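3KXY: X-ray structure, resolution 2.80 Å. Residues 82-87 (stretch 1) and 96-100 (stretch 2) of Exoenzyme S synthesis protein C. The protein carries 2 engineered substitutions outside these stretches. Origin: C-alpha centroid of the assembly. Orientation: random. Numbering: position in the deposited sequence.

Stretch 1 82-87: FDLHFG
Stretch 2, residues 96-100: QLYAQ

Residues 85-87 of stretch 1 pair antiparallel with stretch 2 of the same chain. Their N-to-C directions make an angle of 133°, the axes approach to 4.7 Å, and together the two stretches bury 483 Å². Nearest CA atoms set the register: L84 to A99 at 5.4 Å, H85 to Y98 at 5.6 Å, F86 to L97 at 4.7 Å and G87 to Q96 at 5.0 Å. Stretch 2 is extended throughout, with phi/psi of -129/142 (Q96), -100/141 (L97), -119/136 (Y98), -136/145 (A99) and -130/154 (Q100).

F82 (-135/-7; chi1 -47°, chi2 -81°) lies out of reach. D83 turns the chain with a positive phi (59/40); its carboxylate (chi1 -73°, chi2 -25°) is hydrogen-bonded elsewhere in the structure.

L84 (-147/137) returns to an extended backbone. Its CA lies 3.5 Å from Y98 O, a CA-H...O contact with 156° at the hydrogen. The m,t rotamer (-59°, 160°) brings L84 CD2 to 3.5 Å from A99 CB, an apolar contact in which the short alanine meets the longer leucine.

H85 (-134/156) forms a hydrogen-bonded bridge with Y98: Y98 N donates to H85 O at 3.0 Å and 150°. The same carbonyl, H85 O, receives a CA-H...O contact from L97 CA at 3.5 Å. With chi1 p (67°) and chi2 -89°, the imidazole lies beside Y98 (chi1 -50°, chi2 -66°) on the same sheet face. Y98 CB sits over the imidazole face, 4.0 Å from the H85 ring centroid, while the two rings meet obliquely, centroids 5.2 Å apart and planes at 50°.

F86 (-88/151) occupies the non-hydrogen-bonded position opposite L97, and both side chains take the other face. F86 has chi1 -77° and chi2 -86°; L97 is m,t (-77°, 176°). L97 CD2 is 3.4 Å from the F86 ring centroid and only 9° off its normal, so a flat aromatic surface receives a methyl almost squarely. The backbone adds a CA-H...O contact from F86 CA to Q96 O at 3.3 Å.

G87 (-149/173) pairs with Q96 through two hydrogen bonds: G87 N to Q96 O at 2.8 Å and 141°, and Q96 N to G87 O at 2.9 Å and 167°. Glycine fits because Y98 CE2 is 3.2 Å from G87 CA, and an ideal CB would fall 1.9 Å from Y98 CE2, a clash. Within stretch 2, Y98 OH donates to Q96 OE1 at 2.7 Å, with Q96 at chi1 -61°, chi2 172° and chi3 -19°, giving the hydroxyl of the buried tyrosine an acceptor.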

# COMPACT_ATOMS: atom_id res chain seq x y z
N PHE J 82 -1.88 7.98 -6.66
CA PHE J 82 -1.46 8.88 -5.59
C PHE J 82 -0.41 8.24 -4.69
O PHE J 82 0.16 8.90 -3.82
CB PHE J 82 -2.66 9.32 -4.75
CG PHE J 82 -3.85 9.75 -5.57
CD1 PHE J 82 -3.91 11.03 -6.10
CD2 PHE J 82 -4.90 8.88 -5.80
CE1 PHE J 82 -5.01 11.43 -6.85
CE2 PHE J 82 -5.99 9.27 -6.55
CZ PHE J 82 -6.05 10.55 -7.08
N ASP J 83 -0.15 6.95 -4.90
CA ASP J 83 0.75 6.19 -4.04
C ASP J 83 0.28 6.21 -2.60
O ASP J 83 1.08 6.32 -1.67
CB ASP J 83 2.18 6.74 -4.14
CG ASP J 83 2.85 6.39 -5.45
OD1 ASP J 83 2.45 5.39 -6.08
OD2 ASP J 83 3.78 7.11 -5.86
N LEU J 84 -1.04 6.09 -2.42
CA LEU J 84 -1.64 6.10 -1.09
C LEU J 84 -2.87 5.20 -1.08
O LEU J 84 -3.67 5.22 -2.01
CB LEU J 84 -2.06 7.53 -0.71
CG LEU J 84 -0.98 8.60 -0.67
CD1 LEU J 84 -1.59 9.99 -0.76
CD2 LEU J 84 -0.12 8.47 0.58
N HIS J 85 -3.02 4.41 -0.02
CA HIS J 85 -4.20 3.57 0.13
C HIS J 85 -4.79 3.66 1.53
O HIS J 85 -4.10 3.99 2.49
CB HIS J 85 -3.90 2.11 -0.25
CG HIS J 85 -2.95 1.43 0.68
ND1 HIS J 85 -1.58 1.45 0.50
CD2 HIS J 85 -3.17 0.69 1.80
CE1 HIS J 85 -1.00 0.77 1.47
NE2 HIS J 85 -1.94 0.29 2.27
N PHE J 86 -6.09 3.37 1.64
CA PHE J 86 -6.80 3.48 2.91
C PHE J 86 -6.72 2.20 3.74
O PHE J 86 -6.62 1.10 3.20
CB PHE J 86 -8.26 3.85 2.68
CG PHE J 86 -8.48 5.29 2.35
CD1 PHE J 86 -8.63 6.23 3.36
CD2 PHE J 86 -8.54 5.72 1.03
CE1 PHE J 86 -8.83 7.57 3.06
CE2 PHE J 86 -8.75 7.05 0.73
CZ PHE J 86 -8.89 7.97 1.74
N GLY J 87 -6.78 2.37 5.06
CA GLY J 87 -6.79 1.26 5.99
C GLY J 87 -7.59 1.63 7.22
O GLY J 87 -7.98 2.79 7.38
N GLN J 96 -7.10 5.40 8.17
CA GLN J 96 -5.69 5.73 7.96
C GLN J 96 -5.25 5.67 6.50
O GLN J 96 -5.67 4.79 5.75
CB GLN J 96 -4.80 4.82 8.80
CG GLN J 96 -5.03 4.92 10.29
CD GLN J 96 -4.27 3.87 11.07
OE1 GLN J 96 -3.85 2.86 10.52
NE2 GLN J 96 -4.09 4.11 12.37
N LEU J 97 -4.40 6.62 6.11
CA LEU J 97 -3.75 6.57 4.81
C LEU J 97 -2.33 6.05 4.99
O LEU J 97 -1.66 6.38 5.97
CB LEU J 97 -3.71 7.96 4.17
CG LEU J 97 -5.00 8.48 3.54
CD1 LEU J 97 -4.81 9.90 3.03
CD2 LEU J 97 -5.44 7.56 2.41
N TYR J 98 -1.87 5.22 4.06
CA TYR J 98 -0.54 4.65 4.16
C TYR J 98 0.34 5.05 2.97
O TYR J 98 -0.10 5.02 1.82
CB TYR J 98 -0.60 3.13 4.28
CG TYR J 98 -1.55 2.64 5.35
CD1 TYR J 98 -1.30 2.89 6.70
CD2 TYR J 98 -2.69 1.93 5.02
CE1 TYR J 98 -2.17 2.45 7.68
CE2 TYR J 98 -3.56 1.48 6.00
CZ TYR J 98 -3.30 1.75 7.32
OH TYR J 98 -4.17 1.30 8.29
N ALA J 99 1.58 5.42 3.27
CA ALA J 99 2.57 5.74 2.25
C ALA J 99 3.89 5.08 2.63
O ALA J 99 4.22 4.98 3.81
CB ALA J 99 2.74 7.24 2.13
N GLN J 100 4.64 4.64 1.63
CA GLN J 100 5.91 3.98 1.89
C GLN J 100 7.04 4.57 1.06
O GLN J 100 6.82 5.13 -0.01
CB GLN J 100 5.80 2.47 1.64
CG GLN J 100 5.47 2.09 0.21
CD GLN J 100 5.36 0.59 0.02
OE1 GLN J 100 5.22 -0.16 0.99
NE2 GLN J 100 5.43 0.15 -1.23